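Local atomic coordinates of putative uncharacterized protein (Chlamydia trachomatis, PDB entry 3K29), a protein that is probably a YscO-like component of the type III secretion apparatus, acting as a chaperone-type coiled-coil protein, although its precise function is not established. Residues D66-S70 with D71-K75; R29-L32 with E33-Q36. All coordinates share one frame; numbering follows the deposited sequence.

Interaction 1 (D66-S70 with D71-K75); sequences DGTTS and DAILK
Thr69 OG1 accepts the backbone N-H of Ala72 at an OG1 to N distance of 3.3 Å, and the angle at the hydrogen, 166°, shows a nearly straight bond. Because Thr69 stands immediately before the first helical residue, this is an N-cap: the hydroxyl takes up an amide of the first turn that has no preceding helical carbonyl to bind. The torsion makes it possible, since chi1 of 71° sets OG1 between the backbone N and the carbonyl carbon, turned back over the start of the helix.

Two main-chain bonds continue the turn. Ile73 N donates to Thr69 O at 3.1 Å, and Leu74 N to Ser70 O at 3.0 Å, so Thr69 serves the new helix with both its hydroxyl and its carbonyl.

A water provides a further polar link. It donates to Asp71 OD1 at 2.6 Å and hydrogen-bonds with Ser70 OG at 3.1 Å, linking the Ser70 hydroxyl to the Asp71 carboxylate.

Apolar contact comes from Thr68, whose CB is directed toward the helix. Its methyl CG2 meets Ile73 CG1 at 3.5 Å and also touches CD1, the two side chains crossing at a slant. With chi1 at -168°, the hydroxyl instead faces the methyl of Ala72, the OG1 to CB distance being 3.6 Å. Thr68 thus straddles Ala72 and Ile73 with its two branches.

Gly67, with positive phi, is where the chain leaves helical geometry. The contact therefore occupies the turn of a helical hairpin: Gly67 to Thr69 connect helix 8-66 to helix 70-160, which the Thr69 cap starts.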
loop_
_atom_site.group_PDB
_atom_site.type_symbol
_atom_site.label_atom_id
_atom_site.label_comp_id
_atom_site.label_asym_id
_atom_site.label_seq_id
_atom_site.Cartn_x
_atom_site.Cartn_y
_atom_site.Cartn_z
ATOM N N ASP A 66 -8.795 -56.492 -3.052
ATOM C CA ASP A 66 -8.223 -57.801 -2.682
ATOM C C ASP A 66 -9.223 -58.750 -2.053
ATOM O O ASP A 66 -8.962 -59.927 -1.999
ATOM C CB ASP A 66 -7.077 -57.632 -1.671
ATOM C CG ASP A 66 -5.782 -57.157 -2.308
ATOM O OD1 ASP A 66 -5.561 -57.470 -3.481
ATOM O OD2 ASP A 66 -4.999 -56.427 -1.664
ATOM N N GLY A 67 -10.345 -58.259 -1.530
ATOM C CA GLY A 67 -11.201 -59.126 -0.699
ATOM C C GLY A 67 -10.766 -59.016 0.764
ATOM O O GLY A 67 -9.597 -59.205 1.134
ATOM N N THR A 68 -11.718 -58.695 1.627
ATOM C CA THR A 68 -11.392 -58.404 2.995
ATOM C C THR A 68 -12.505 -59.016 3.865
ATOM O O THR A 68 -13.178 -59.965 3.432
ATOM C CB THR A 68 -11.129 -56.878 3.135
ATOM O OG1 THR A 68 -10.544 -56.585 4.413
ATOM C CG2 THR A 68 -12.391 -56.049 2.845
ATOM N N THR A 69 -12.705 -58.501 5.072
ATOM C CA THR A 69 -13.730 -59.029 5.974
ATOM C C THR A 69 -14.447 -57.800 6.507
ATOM O O THR A 69 -13.899 -56.688 6.453
ATOM C CB THR A 69 -13.102 -59.795 7.146
ATOM O OG1 THR A 69 -12.467 -58.847 8.003
ATOM C CG2 THR A 69 -12.041 -60.816 6.662
ATOM N N SER A 70 -15.682 -57.996 6.974
ATOM C CA SER A 70 -16.474 -56.934 7.558
ATOM C C SER A 70 -15.766 -56.233 8.759
ATOM O O SER A 70 -15.843 -55.011 8.905
ATOM C CB SER A 70 -17.851 -57.509 7.943
ATOM O OG SER A 70 -18.642 -56.453 8.446
ATOM N N ASP A 71 -15.081 -56.990 9.617
ATOM C CA ASP A 71 -14.335 -56.351 10.752
ATOM C C ASP A 71 -13.214 -55.408 10.324
ATOM O O ASP A 71 -13.051 -54.322 10.873
ATOM C CB ASP A 71 -13.761 -57.404 11.683
ATOM C CG ASP A 71 -14.821 -58.050 12.515
ATOM O OD1 ASP A 71 -15.929 -57.481 12.588
ATOM O OD2 ASP A 71 -14.574 -59.139 13.071
ATOM N N ALA A 72 -12.424 -55.828 9.329
ATOM C CA ALA A 72 -11.293 -54.997 8.878
ATOM C C ALA A 72 -11.828 -53.751 8.190
ATOM O O ALA A 72 -11.231 -52.678 8.280
ATOM C CB ALA A 72 -10.381 -55.823 7.898
ATOM N N ILE A 73 -12.949 -53.875 7.482
ATOM C CA ILE A 73 -13.571 -52.693 6.867
ATOM C C ILE A 73 -14.002 -51.705 7.998
ATOM O O ILE A 73 -13.691 -50.482 7.958
ATOM C CB ILE A 73 -14.790 -53.034 5.951
ATOM C CG1 ILE A 73 -14.375 -53.790 4.656
ATOM C CG2 ILE A 73 -15.523 -51.757 5.505
ATOM C CD1 ILE A 73 -15.577 -54.534 3.961
ATOM N N LEU A 74 -14.676 -52.239 9.015
ATOM C CA LEU A 74 -15.161 -51.365 10.093
ATOM C C LEU A 74 -14.005 -50.641 10.781
ATOM O O LEU A 74 -14.018 -49.417 11.014
ATOM C CB LEU A 74 -15.969 -52.190 11.064
ATOM C CG LEU A 74 -17.478 -52.001 10.900
ATOM C CD1 LEU A 74 -18.160 -53.377 10.931
ATOM C CD2 LEU A 74 -18.007 -51.075 12.022
ATOM N N LYS A 75 -12.953 -51.374 11.062
ATOM C CA LYS A 75 -11.794 -50.722 11.684
ATOM C C LYS A 75 -11.102 -49.622 10.826
ATOM O O LYS A 75 -10.711 -48.555 11.317
ATOM C CB LYS A 75 -10.773 -51.764 12.050
ATOM C CG LYS A 75 -9.617 -51.139 12.859
ATOM C CD LYS A 75 -8.487 -52.178 13.090
ATOM C CE LYS A 75 -7.523 -51.740 14.201
ATOM N NZ LYS A 75 -6.661 -52.915 14.490
HETATM O O HOH W 1 -18.137 -56.817 11.469
#

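Interaction 2 (R29-L32 with E33-Q36); sequences RRLL and ELEQ
Leu31 O is gripped by two donors. The backbone N-H of Glu35 reaches it at an N to O distance of 3.2 Å, and a water donates to the same oxygen at 2.6 Å. That water also donates to Glu35 OE2, again at 2.6 Å, so it bridges the carbonyl and the carboxylate of residues four apart. The Glu35 chain is bent at chi2 (-48°), which folds its carboxylate back to the water. OE1, the other oxygen, is engaged by Lys38 in a salt bridge and by Gln97 of helix 70-160.

The remaining main-chain bonds repeat the i to i+4 pattern of an alpha helix: Glu33 to Arg29, Leu34 to Arg30, and Gln36 to Leu32. In the last, Gln36 N lies 2.8 Å from Leu32 O.

Leu34 is shared by two side-chain contacts, and Leu32 with Gln36 makes a third. Arg30 NH1 comes to 3.2 Å from Leu34 CD1, the methyl approaching the guanidinium obliquely. The bend at chi3 (59°) turns the guanidinium so that NH1 reaches the Leu34 methyls, while NH2 forms a salt bridge with Glu27. Leu31 and Leu34 touch more loosely through their CD2 methyls at 4.1 Å. Leu32 and Gln36 run side by side in the same direction, with Leu32 CD1 4.0 Å from Gln36 CG; Leu32 also rests on Leu108 of helix 70-160.

Chemically, the segment joins an apolar contact with helix 70-160 to charged pairs along helix 8-66, the Glu33 to Arg40 salt bridge being another. This mixture is consistent with the predicted coiled coil, and opposite charges close to Glu35 and Arg30 would probably stabilise their ionised forms.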
loop_
_atom_site.group_PDB
_atom_site.type_symbol
_atom_site.label_atom_id
_atom_site.label_comp_id
_atom_site.label_asym_id
_atom_site.label_seq_id
_atom_site.Cartn_x
_atom_site.Cartn_y
_atom_site.Cartn_z
ATOM N N ARG A 29 2.761 -3.653 2.269
ATOM C CA ARG A 29 3.192 -4.776 1.421
ATOM C C ARG A 29 3.763 -5.909 2.281
ATOM O O ARG A 29 3.383 -7.081 2.136
ATOM C CB ARG A 29 4.296 -4.354 0.448
ATOM C CG ARG A 29 3.903 -4.250 -1.018
ATOM C CD ARG A 29 3.224 -2.911 -1.244
ATOM N NE ARG A 29 3.590 -2.252 -2.510
ATOM C CZ ARG A 29 2.974 -2.452 -3.671
ATOM N NH1 ARG A 29 1.979 -3.337 -3.798
ATOM N NH2 ARG A 29 3.382 -1.780 -4.726
ATOM N N ARG A 30 4.679 -5.541 3.171
ATOM C CA ARG A 30 5.358 -6.488 4.032
ATOM C C ARG A 30 4.396 -7.189 4.976
ATOM O O ARG A 30 4.528 -8.387 5.224
ATOM C CB ARG A 30 6.426 -5.784 4.858
ATOM C CG ARG A 30 7.496 -6.719 5.315
ATOM C CD ARG A 30 8.398 -6.084 6.383
ATOM N NE ARG A 30 7.609 -5.670 7.548
ATOM C CZ ARG A 30 7.149 -6.477 8.508
ATOM N NH1 ARG A 30 7.391 -7.792 8.500
ATOM N NH2 ARG A 30 6.448 -5.948 9.503
ATOM N N LEU A 31 3.448 -6.441 5.528
ATOM C CA LEU A 31 2.478 -7.038 6.443
ATOM C C LEU A 31 1.603 -8.041 5.708
ATOM O O LEU A 31 1.299 -9.092 6.260
ATOM C CB LEU A 31 1.658 -5.983 7.181
ATOM C CG LEU A 31 2.433 -5.134 8.200
ATOM C CD1 LEU A 31 1.553 -4.069 8.845
ATOM C CD2 LEU A 31 3.080 -6.023 9.278
ATOM N N LEU A 32 1.235 -7.729 4.464
ATOM C CA LEU A 32 0.427 -8.630 3.636
ATOM C C LEU A 32 1.268 -9.863 3.309
ATOM O O LEU A 32 0.742 -10.982 3.326
ATOM C CB LEU A 32 -0.058 -7.937 2.345
ATOM C CG LEU A 32 -0.669 -8.769 1.191
ATOM C CD1 LEU A 32 -1.928 -9.514 1.645
ATOM C CD2 LEU A 32 -1.017 -7.921 -0.037
ATOM N N GLU A 33 2.564 -9.657 3.024
ATOM C CA GLU A 33 3.451 -10.774 2.735
ATOM C C GLU A 33 3.566 -11.758 3.920
ATOM O O GLU A 33 3.468 -12.967 3.700
ATOM C CB GLU A 33 4.819 -10.331 2.155
ATOM C CG GLU A 33 5.732 -11.493 1.632
ATOM C CD GLU A 33 5.011 -12.587 0.810
ATOM O OE1 GLU A 33 5.095 -13.788 1.196
ATOM O OE2 GLU A 33 4.369 -12.260 -0.219
ATOM N N LEU A 34 3.728 -11.248 5.148
ATOM C CA LEU A 34 3.649 -12.088 6.359
ATOM C C LEU A 34 2.372 -12.946 6.394
ATOM O O LEU A 34 2.436 -14.154 6.610
ATOM C CB LEU A 34 3.717 -11.242 7.646
ATOM C CG LEU A 34 4.983 -10.962 8.458
ATOM C CD1 LEU A 34 6.232 -10.634 7.622
ATOM C CD2 LEU A 34 4.707 -9.835 9.473
ATOM N N GLU A 35 1.220 -12.332 6.170
ATOM C CA GLU A 35 -0.022 -13.098 6.180
ATOM C C GLU A 35 -0.051 -14.113 5.037
ATOM O O GLU A 35 -0.474 -15.242 5.261
ATOM C CB GLU A 35 -1.268 -12.191 6.154
ATOM C CG GLU A 35 -1.387 -11.228 7.346
ATOM C CD GLU A 35 -1.177 -11.877 8.721
ATOM O OE1 GLU A 35 -1.752 -12.943 9.037
ATOM O OE2 GLU A 35 -0.477 -11.265 9.546
ATOM N N GLN A 36 0.389 -13.725 3.840
ATOM C CA GLN A 36 0.469 -14.654 2.709
ATOM C C GLN A 36 1.339 -15.886 3.033
ATOM O O GLN A 36 0.987 -17.036 2.730
ATOM C CB GLN A 36 0.980 -13.950 1.446
ATOM C CG GLN A 36 -0.002 -12.941 0.858
ATOM C CD GLN A 36 -1.044 -13.560 -0.055
ATOM O OE1 GLN A 36 -1.407 -14.745 0.063
ATOM N NE2 GLN A 36 -1.542 -12.747 -0.986
HETATM O O HOH W 2 0.660 -9.081 8.812
#

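How the interactions relate
From the N terminus, the chain first reaches interaction 2, within helix 8-66, where residues 29-32 and 33-36 make successive turns and close no loop. The helix then runs on to interaction 1, whose residues 67-69 make the turn, while Ser70 opens helix 70-160 and residues 71-75 continue its first turns. The two contacts are in series, neither nested nor crossed. The centres of interactions 1 and 2 are about 48 Å apart and their nearest atoms about 35 Å apart. Interaction 1 joins the long helices through the chain itself; interaction 2 lies where helix 70-160 has returned alongside, its centre about 11 Å from the centre of the chain, and meets it through side chains.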